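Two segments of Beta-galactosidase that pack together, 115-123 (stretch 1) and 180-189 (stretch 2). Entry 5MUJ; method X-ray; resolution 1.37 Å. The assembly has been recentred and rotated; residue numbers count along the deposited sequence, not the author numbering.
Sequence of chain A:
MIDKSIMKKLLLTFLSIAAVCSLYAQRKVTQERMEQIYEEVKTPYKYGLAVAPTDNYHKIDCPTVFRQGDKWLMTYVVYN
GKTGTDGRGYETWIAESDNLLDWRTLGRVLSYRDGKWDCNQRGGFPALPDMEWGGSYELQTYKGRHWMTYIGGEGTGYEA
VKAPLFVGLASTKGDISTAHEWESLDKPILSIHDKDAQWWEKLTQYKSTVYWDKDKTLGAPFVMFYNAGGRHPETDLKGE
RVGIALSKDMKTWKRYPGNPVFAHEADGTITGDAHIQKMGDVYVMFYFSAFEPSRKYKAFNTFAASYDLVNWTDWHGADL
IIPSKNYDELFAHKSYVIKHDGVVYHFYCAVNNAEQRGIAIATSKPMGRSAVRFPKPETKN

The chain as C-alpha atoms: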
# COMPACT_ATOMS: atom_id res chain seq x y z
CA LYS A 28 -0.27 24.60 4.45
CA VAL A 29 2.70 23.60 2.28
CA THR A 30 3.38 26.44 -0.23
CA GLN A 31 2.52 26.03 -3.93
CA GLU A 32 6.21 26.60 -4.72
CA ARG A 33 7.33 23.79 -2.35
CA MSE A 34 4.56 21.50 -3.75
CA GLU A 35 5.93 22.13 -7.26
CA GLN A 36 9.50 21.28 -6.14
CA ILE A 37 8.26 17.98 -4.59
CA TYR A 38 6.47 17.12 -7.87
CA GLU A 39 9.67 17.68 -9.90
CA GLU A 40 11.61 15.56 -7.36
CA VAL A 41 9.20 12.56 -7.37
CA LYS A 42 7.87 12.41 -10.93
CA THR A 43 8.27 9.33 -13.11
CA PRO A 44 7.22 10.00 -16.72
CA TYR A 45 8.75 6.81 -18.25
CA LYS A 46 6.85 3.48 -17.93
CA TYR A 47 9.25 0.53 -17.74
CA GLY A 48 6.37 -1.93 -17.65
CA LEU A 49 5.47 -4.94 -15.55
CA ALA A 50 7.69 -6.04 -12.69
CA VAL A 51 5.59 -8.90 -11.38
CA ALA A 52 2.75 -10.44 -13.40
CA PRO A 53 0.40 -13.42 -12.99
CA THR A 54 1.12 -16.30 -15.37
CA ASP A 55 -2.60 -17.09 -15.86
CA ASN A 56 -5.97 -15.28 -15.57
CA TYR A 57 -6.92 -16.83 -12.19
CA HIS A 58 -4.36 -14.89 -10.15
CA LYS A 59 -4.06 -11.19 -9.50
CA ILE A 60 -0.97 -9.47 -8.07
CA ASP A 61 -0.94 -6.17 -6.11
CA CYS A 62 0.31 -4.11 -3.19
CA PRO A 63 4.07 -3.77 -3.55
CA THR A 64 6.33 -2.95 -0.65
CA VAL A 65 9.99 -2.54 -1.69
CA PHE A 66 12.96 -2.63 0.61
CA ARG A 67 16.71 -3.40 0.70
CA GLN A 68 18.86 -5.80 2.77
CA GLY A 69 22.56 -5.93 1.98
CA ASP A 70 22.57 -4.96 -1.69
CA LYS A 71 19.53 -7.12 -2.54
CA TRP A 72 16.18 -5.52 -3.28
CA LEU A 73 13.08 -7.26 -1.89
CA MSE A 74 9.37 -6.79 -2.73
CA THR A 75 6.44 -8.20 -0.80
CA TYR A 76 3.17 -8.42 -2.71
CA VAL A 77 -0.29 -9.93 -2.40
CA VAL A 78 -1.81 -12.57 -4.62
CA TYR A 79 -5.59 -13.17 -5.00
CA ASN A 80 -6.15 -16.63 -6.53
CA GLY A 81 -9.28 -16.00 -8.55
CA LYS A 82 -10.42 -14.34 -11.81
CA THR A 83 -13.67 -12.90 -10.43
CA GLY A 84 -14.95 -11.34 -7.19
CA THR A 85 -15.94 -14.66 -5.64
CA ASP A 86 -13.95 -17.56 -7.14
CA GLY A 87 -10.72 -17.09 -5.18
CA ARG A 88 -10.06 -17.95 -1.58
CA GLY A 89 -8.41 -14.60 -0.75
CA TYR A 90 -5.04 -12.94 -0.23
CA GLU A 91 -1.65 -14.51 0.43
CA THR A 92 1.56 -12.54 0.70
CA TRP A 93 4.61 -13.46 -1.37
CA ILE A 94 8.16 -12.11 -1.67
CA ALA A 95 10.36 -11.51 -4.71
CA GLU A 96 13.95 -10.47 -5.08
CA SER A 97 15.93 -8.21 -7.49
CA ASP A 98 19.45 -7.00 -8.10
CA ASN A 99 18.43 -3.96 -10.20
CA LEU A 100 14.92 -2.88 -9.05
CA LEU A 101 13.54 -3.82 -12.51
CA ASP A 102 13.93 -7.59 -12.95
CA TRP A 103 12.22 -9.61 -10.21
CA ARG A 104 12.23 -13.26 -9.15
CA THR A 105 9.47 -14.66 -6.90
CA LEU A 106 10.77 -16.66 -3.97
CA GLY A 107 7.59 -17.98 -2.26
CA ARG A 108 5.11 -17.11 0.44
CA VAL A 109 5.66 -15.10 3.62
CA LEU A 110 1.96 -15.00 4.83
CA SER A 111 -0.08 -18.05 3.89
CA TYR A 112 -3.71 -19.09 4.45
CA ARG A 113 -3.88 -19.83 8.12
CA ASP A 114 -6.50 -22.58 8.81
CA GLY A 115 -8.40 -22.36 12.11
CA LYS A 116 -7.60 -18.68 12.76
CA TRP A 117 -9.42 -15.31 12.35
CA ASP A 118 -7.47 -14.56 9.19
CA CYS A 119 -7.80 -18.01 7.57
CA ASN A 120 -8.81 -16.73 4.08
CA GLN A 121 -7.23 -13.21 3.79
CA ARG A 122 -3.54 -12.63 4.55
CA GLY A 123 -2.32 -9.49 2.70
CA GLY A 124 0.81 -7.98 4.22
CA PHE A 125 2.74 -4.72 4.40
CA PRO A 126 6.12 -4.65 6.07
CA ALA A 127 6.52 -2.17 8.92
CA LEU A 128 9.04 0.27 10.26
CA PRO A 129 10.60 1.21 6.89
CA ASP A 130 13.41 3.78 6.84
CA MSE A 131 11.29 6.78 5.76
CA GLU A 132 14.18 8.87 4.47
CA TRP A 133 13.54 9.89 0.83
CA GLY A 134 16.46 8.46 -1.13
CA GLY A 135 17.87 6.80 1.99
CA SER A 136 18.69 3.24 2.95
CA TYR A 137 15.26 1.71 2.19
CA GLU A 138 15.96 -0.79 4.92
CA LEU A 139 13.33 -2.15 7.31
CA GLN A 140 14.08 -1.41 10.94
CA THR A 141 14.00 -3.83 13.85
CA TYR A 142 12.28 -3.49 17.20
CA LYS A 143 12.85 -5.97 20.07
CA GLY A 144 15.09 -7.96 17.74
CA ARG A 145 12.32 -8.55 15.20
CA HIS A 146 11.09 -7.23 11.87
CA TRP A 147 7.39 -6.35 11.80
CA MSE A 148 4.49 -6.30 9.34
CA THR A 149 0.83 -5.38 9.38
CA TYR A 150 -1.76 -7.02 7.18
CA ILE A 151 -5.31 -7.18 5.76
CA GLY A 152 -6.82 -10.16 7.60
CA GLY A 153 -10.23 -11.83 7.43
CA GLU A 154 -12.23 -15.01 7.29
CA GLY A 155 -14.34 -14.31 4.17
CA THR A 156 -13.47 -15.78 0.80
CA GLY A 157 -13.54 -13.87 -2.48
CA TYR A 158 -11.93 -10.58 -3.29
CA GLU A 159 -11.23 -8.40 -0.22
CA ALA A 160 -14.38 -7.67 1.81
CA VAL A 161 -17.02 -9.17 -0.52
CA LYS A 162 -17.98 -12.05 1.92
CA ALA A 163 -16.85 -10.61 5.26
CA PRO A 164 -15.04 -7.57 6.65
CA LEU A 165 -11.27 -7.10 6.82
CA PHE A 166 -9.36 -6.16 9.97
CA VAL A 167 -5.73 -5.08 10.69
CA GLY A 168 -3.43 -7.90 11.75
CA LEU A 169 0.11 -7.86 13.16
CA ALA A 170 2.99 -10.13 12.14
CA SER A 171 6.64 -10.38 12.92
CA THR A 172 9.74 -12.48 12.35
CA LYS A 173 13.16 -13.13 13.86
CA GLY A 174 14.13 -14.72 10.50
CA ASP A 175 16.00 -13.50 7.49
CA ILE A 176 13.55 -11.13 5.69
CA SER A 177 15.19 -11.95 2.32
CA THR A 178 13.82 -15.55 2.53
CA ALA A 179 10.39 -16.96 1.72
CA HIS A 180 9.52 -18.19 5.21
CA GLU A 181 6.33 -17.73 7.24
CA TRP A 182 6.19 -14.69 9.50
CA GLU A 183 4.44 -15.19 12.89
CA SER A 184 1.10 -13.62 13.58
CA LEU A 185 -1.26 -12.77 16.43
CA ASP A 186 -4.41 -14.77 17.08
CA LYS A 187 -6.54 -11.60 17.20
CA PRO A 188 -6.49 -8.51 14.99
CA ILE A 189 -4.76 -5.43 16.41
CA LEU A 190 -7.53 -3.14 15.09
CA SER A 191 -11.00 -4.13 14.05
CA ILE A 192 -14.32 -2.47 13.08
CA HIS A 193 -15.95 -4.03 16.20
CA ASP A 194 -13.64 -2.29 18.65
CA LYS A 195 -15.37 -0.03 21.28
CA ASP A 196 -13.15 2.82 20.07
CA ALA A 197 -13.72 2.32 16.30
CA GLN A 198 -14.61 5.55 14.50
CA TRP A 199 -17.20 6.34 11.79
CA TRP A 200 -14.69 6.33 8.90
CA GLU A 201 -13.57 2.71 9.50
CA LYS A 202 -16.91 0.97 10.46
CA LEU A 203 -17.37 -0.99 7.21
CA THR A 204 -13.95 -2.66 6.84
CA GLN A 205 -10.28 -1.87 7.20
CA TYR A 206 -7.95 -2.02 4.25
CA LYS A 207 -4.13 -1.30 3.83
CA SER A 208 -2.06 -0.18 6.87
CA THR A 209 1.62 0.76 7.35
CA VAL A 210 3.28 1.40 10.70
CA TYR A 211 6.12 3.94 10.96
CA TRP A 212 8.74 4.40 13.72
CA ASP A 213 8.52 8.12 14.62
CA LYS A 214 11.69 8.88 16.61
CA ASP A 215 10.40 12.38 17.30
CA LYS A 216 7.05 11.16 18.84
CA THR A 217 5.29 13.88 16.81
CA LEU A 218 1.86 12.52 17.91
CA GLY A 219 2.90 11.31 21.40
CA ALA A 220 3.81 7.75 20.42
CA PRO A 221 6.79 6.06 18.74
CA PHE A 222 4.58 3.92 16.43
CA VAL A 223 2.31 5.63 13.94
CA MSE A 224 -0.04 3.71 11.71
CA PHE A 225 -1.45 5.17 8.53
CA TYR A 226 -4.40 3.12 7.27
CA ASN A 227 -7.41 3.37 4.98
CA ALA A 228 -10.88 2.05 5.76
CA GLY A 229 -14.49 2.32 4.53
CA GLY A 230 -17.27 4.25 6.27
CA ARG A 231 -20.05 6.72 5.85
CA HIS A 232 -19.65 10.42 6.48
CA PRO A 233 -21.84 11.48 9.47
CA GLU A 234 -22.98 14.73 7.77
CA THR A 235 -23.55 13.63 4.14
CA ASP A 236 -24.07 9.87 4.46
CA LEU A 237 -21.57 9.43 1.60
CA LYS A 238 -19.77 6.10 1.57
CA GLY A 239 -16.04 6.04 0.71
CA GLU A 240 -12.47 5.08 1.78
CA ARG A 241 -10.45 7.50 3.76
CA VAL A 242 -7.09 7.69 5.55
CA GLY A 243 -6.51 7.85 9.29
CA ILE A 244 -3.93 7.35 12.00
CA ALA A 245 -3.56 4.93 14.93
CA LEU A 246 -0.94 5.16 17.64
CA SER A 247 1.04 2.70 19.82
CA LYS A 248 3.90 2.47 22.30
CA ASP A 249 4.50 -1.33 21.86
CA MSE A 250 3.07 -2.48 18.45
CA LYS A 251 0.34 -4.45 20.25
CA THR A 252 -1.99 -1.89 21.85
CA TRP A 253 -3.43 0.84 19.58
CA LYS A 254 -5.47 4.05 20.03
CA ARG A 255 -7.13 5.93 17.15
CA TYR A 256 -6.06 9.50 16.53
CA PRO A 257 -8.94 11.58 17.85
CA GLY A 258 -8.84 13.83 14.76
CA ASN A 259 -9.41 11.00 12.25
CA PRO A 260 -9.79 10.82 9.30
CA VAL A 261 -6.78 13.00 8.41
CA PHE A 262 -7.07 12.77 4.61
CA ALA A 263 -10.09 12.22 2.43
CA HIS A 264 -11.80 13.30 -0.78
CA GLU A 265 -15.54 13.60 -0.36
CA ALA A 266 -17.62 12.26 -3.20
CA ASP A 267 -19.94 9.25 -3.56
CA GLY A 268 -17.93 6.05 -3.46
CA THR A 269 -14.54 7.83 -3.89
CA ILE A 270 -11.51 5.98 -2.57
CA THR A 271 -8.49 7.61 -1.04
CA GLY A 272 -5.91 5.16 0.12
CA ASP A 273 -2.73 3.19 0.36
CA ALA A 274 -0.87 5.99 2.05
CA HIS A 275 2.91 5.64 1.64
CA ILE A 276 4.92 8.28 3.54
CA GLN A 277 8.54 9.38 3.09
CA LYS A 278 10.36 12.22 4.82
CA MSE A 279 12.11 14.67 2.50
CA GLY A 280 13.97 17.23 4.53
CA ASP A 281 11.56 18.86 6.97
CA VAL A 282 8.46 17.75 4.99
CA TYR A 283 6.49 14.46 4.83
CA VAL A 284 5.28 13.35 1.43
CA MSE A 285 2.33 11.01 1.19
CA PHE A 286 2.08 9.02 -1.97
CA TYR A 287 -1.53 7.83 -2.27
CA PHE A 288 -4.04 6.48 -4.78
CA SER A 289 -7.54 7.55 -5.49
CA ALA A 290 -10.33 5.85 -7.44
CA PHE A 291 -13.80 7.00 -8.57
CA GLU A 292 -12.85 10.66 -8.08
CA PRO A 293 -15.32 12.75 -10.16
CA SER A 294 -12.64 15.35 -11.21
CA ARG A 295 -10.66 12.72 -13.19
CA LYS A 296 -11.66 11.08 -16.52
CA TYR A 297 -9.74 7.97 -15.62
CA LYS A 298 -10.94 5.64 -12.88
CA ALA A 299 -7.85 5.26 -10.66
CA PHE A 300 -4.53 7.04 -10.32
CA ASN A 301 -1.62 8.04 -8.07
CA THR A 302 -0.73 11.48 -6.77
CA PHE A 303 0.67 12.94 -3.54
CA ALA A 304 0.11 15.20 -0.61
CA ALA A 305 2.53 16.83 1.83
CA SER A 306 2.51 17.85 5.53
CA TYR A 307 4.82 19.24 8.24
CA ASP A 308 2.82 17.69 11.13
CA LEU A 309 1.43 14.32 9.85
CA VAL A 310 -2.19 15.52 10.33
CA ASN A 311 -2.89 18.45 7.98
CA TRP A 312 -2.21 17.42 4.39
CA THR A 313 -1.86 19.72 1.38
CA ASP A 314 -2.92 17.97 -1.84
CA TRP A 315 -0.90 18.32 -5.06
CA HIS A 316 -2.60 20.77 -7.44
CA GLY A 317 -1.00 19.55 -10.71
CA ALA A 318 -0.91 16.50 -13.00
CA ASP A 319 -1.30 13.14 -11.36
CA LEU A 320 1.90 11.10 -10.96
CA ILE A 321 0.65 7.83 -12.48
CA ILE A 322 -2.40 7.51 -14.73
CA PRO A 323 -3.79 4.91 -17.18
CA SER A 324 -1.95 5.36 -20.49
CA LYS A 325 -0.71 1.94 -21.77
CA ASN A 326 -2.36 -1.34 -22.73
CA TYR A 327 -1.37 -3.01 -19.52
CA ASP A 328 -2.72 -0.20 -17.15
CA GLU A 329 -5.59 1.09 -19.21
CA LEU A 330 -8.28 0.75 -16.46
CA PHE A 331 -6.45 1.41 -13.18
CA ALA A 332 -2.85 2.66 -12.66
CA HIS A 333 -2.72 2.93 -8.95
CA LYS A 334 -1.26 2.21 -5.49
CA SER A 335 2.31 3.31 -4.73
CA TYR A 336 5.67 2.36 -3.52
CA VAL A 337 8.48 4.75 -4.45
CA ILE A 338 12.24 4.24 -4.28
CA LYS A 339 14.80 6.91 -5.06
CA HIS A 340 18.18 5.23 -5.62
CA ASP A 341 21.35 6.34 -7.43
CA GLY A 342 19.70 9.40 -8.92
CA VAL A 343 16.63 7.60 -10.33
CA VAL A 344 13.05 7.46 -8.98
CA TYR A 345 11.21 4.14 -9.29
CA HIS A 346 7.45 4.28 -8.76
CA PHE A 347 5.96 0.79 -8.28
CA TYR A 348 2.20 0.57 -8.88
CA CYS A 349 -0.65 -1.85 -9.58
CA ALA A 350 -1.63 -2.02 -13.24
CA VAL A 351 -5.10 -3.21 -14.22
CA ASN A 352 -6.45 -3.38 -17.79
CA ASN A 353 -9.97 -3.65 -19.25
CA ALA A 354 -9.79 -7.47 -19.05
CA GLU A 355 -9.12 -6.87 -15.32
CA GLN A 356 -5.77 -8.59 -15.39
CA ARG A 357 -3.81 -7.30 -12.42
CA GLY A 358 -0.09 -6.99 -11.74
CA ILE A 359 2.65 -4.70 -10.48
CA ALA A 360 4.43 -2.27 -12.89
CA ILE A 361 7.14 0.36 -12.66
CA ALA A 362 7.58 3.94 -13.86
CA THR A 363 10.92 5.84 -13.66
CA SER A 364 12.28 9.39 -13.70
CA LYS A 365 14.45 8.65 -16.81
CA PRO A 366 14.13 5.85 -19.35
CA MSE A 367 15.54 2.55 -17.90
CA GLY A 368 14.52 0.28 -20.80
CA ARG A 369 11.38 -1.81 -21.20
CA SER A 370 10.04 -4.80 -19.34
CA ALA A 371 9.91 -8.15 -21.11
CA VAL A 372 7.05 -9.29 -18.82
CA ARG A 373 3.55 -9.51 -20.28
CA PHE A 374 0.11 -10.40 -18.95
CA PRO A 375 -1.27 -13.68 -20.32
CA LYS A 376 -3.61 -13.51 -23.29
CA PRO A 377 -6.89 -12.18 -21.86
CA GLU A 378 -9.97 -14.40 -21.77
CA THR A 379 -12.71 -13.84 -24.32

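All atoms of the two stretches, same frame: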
# COMPACT_ATOMS: atom_id res chain seq x y z
N GLY A 115 -8.02 -22.35 10.70
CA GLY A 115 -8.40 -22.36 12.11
C GLY A 115 -8.24 -21.05 12.86
O GLY A 115 -8.50 -21.01 14.07
N LYS A 116 -7.84 -19.98 12.16
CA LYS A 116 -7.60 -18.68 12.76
C LYS A 116 -8.52 -17.62 12.14
O LYS A 116 -9.17 -17.87 11.15
CB LYS A 116 -6.11 -18.31 12.59
CG LYS A 116 -5.19 -19.25 13.34
CD LYS A 116 -5.21 -18.99 14.84
CE LYS A 116 -4.46 -20.09 15.53
NZ LYS A 116 -4.35 -19.91 16.97
N TRP A 117 -8.54 -16.43 12.75
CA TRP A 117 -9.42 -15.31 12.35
C TRP A 117 -9.16 -14.82 10.93
O TRP A 117 -10.01 -14.25 10.29
CB TRP A 117 -9.28 -14.15 13.33
CG TRP A 117 -7.99 -13.41 13.27
CD1 TRP A 117 -6.82 -13.71 13.92
CD2 TRP A 117 -7.73 -12.24 12.49
NE1 TRP A 117 -5.86 -12.80 13.62
CE2 TRP A 117 -6.38 -11.88 12.73
CE3 TRP A 117 -8.49 -11.47 11.61
CZ2 TRP A 117 -5.78 -10.78 12.11
CZ3 TRP A 117 -7.92 -10.38 11.02
CH2 TRP A 117 -6.55 -10.03 11.28
N ASP A 118 -7.93 -15.02 10.49
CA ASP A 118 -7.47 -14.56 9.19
C ASP A 118 -7.28 -15.74 8.23
O ASP A 118 -6.38 -15.72 7.40
CB ASP A 118 -6.18 -13.76 9.37
CG ASP A 118 -5.10 -14.53 10.11
OD1 ASP A 118 -5.32 -15.75 10.41
OD2 ASP A 118 -4.00 -13.93 10.37
N CYS A 119 -8.08 -16.79 8.34
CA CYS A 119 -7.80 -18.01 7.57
C CYS A 119 -7.81 -17.84 6.06
O CYS A 119 -7.04 -18.50 5.37
CB CYS A 119 -8.75 -19.13 7.97
SG CYS A 119 -10.47 -18.70 7.69
N ASN A 120 -8.60 -16.90 5.54
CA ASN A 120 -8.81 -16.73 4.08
C ASN A 120 -8.20 -15.46 3.45
O ASN A 120 -8.03 -15.41 2.23
CB ASN A 120 -10.33 -16.79 3.77
CG ASN A 120 -10.91 -18.17 4.00
OD1 ASN A 120 -10.22 -19.17 3.81
ND2 ASN A 120 -12.18 -18.23 4.38
N GLN A 121 -7.82 -14.47 4.27
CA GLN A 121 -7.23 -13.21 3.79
C GLN A 121 -6.00 -12.86 4.59
O GLN A 121 -6.09 -12.70 5.81
CB GLN A 121 -8.21 -12.04 3.88
CG GLN A 121 -9.59 -12.32 3.26
CD GLN A 121 -9.57 -12.24 1.73
OE1 GLN A 121 -8.63 -11.73 1.15
NE2 GLN A 121 -10.60 -12.74 1.10
N ARG A 122 -4.84 -12.84 3.92
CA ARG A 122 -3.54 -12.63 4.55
C ARG A 122 -2.72 -11.72 3.64
O ARG A 122 -1.82 -12.20 2.91
CB ARG A 122 -2.80 -13.97 4.75
CG ARG A 122 -3.56 -14.98 5.63
CD ARG A 122 -3.20 -14.93 7.10
NE ARG A 122 -1.97 -15.65 7.35
CZ ARG A 122 -1.11 -15.45 8.34
NH1 ARG A 122 -1.36 -14.57 9.31
NH2 ARG A 122 0.00 -16.18 8.39
N GLY A 123 -2.99 -10.41 3.64
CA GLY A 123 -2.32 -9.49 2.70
C GLY A 123 -1.44 -8.50 3.43
O GLY A 123 -1.91 -7.50 3.97
N HIS A 180 9.93 -17.43 4.04
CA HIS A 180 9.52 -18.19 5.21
C HIS A 180 8.31 -17.48 5.80
O HIS A 180 8.07 -16.31 5.54
CB HIS A 180 10.67 -18.26 6.22
CG HIS A 180 10.89 -16.97 6.96
ND1 HIS A 180 11.52 -15.89 6.39
CD2 HIS A 180 10.55 -16.59 8.21
CE1 HIS A 180 11.57 -14.90 7.26
NE2 HIS A 180 10.98 -15.30 8.38
N GLU A 181 7.59 -18.23 6.62
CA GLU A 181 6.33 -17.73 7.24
C GLU A 181 6.64 -16.81 8.43
O GLU A 181 7.30 -17.19 9.39
CB GLU A 181 5.40 -18.87 7.67
CG GLU A 181 3.97 -18.43 7.99
CD GLU A 181 3.07 -18.24 6.77
OE1 GLU A 181 3.48 -18.50 5.61
OE2 GLU A 181 1.91 -17.88 6.94
N TRP A 182 6.10 -15.60 8.38
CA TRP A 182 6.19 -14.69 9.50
C TRP A 182 5.10 -15.12 10.53
O TRP A 182 4.15 -15.77 10.17
CB TRP A 182 5.97 -13.25 9.01
CG TRP A 182 7.05 -12.67 8.13
CD1 TRP A 182 7.72 -13.28 7.12
CD2 TRP A 182 7.58 -11.35 8.22
NE1 TRP A 182 8.58 -12.41 6.55
CE2 TRP A 182 8.54 -11.21 7.20
CE3 TRP A 182 7.29 -10.25 9.05
CZ2 TRP A 182 9.25 -10.03 7.02
CZ3 TRP A 182 7.98 -9.07 8.86
CH2 TRP A 182 8.97 -8.97 7.86
N GLU A 183 5.35 -14.84 11.79
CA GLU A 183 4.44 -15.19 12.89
C GLU A 183 3.39 -14.13 13.06
O GLU A 183 3.65 -12.95 12.90
CB GLU A 183 5.23 -15.31 14.18
CG GLU A 183 6.27 -16.42 14.12
CD GLU A 183 7.10 -16.60 15.38
OE1 GLU A 183 7.03 -15.74 16.30
OE2 GLU A 183 7.84 -17.61 15.42
N SER A 184 2.21 -14.56 13.41
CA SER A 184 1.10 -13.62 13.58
C SER A 184 0.28 -13.84 14.83
O SER A 184 0.27 -14.93 15.42
CB SER A 184 0.28 -13.55 12.33
OG SER A 184 -0.29 -14.77 12.04
N LEU A 185 -0.36 -12.76 15.24
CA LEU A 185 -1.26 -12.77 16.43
C LEU A 185 -2.58 -13.47 16.15
O LEU A 185 -3.09 -13.47 15.03
CB LEU A 185 -1.50 -11.37 16.95
CG LEU A 185 -0.29 -10.62 17.51
CD1 LEU A 185 -0.73 -9.34 18.15
CD2 LEU A 185 0.55 -11.47 18.49
N ASP A 186 -3.17 -14.02 17.21
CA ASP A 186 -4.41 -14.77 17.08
C ASP A 186 -5.70 -13.94 17.16
O ASP A 186 -6.80 -14.50 17.10
CB ASP A 186 -4.39 -15.91 18.10
CG ASP A 186 -3.41 -17.00 17.72
OD1 ASP A 186 -2.73 -16.93 16.66
OD2 ASP A 186 -3.32 -17.96 18.49
N LYS A 187 -5.52 -12.61 17.23
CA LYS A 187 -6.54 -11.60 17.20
C LYS A 187 -6.03 -10.45 16.31
O LYS A 187 -4.82 -10.20 16.26
CB LYS A 187 -6.77 -11.09 18.64
CG LYS A 187 -5.58 -10.34 19.27
CD LYS A 187 -5.64 -10.27 20.80
CE LYS A 187 -6.50 -9.12 21.31
NZ LYS A 187 -7.04 -9.35 22.70
N PRO A 188 -6.95 -9.74 15.63
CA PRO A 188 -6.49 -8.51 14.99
C PRO A 188 -5.99 -7.49 16.01
O PRO A 188 -6.39 -7.54 17.18
CB PRO A 188 -7.73 -7.97 14.28
CG PRO A 188 -8.89 -8.75 14.75
CD PRO A 188 -8.41 -9.96 15.49
N ILE A 189 -5.16 -6.56 15.57
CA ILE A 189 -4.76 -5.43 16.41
C ILE A 189 -5.72 -4.23 16.34
O ILE A 189 -5.81 -3.45 17.29
CB ILE A 189 -3.29 -4.98 16.21
CG1 ILE A 189 -2.92 -4.77 14.72
CG2 ILE A 189 -2.37 -5.95 16.95
CD1 ILE A 189 -1.66 -3.94 14.54
O HOH W 1 -7.63 -16.62 15.57
O HOH W 2 1.77 -16.53 10.90

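Two salt bridges tie these stretches together. Lys116 NZ lies 2.7 Å from Asp186 OD2, and the charged pair is also a hydrogen bond. The lysine side chain is extended at its far end, with chi3 and chi4 both t, which carries the ammonium group out to the carboxylate. The second bridge joins Arg122 NH2 to Glu181 OE2 at 2.9 Å. The CA-to-CB bond of Glu181 points sideways, but the end of its side chain comes nearer and meets the guanidinium at its edge.

Arg122 makes further bonds through its other terminal nitrogen. Arg122 NH1 donates to Ser184 OG at 2.9 Å. Arg122 NH1 also donates to Asp118 OD2 at 2.9 Å, a salt bridge within the first stretch. The arginine thus links the turn that contains Asp118 to the second stretch. Water 2 accepts from Arg122 NH2 at 3.1 Å, donates to Trp182 O at 2.6 Å, and lies 2.9 Å from Ser184 OG.

Trp117 sits in the type I turn from Lys116 to Cys119. Here the backbones run close: Lys116 CA is 6.6 Å from Asp186 CA, and Trp117 CA is 6.8 Å from Lys187 CA. The CA-to-CB bond of Trp117 points toward the second stretch, and no other residue here has more of its area covered by the opposing stretch. Trp117 NE1 donates to Leu185 O at 3.2 Å, close to the plane of the ring. This gives the indole N-H a backbone partner. Water 1 connects the main chains nearby, accepting from Trp117 N at 3.0 Å and donating to Asp186 O at 2.7 Å.

Pro188 covers one face of the indole. Pro188 CD lies 3.9 Å from the centroid of the five-membered ring of Trp117, 15° off the ring normal, a CH-pi contact. Pro188 CB also packs 3.8 Å from Trp117 CH2. No direct backbone-to-backbone hydrogen bond joins the stretches.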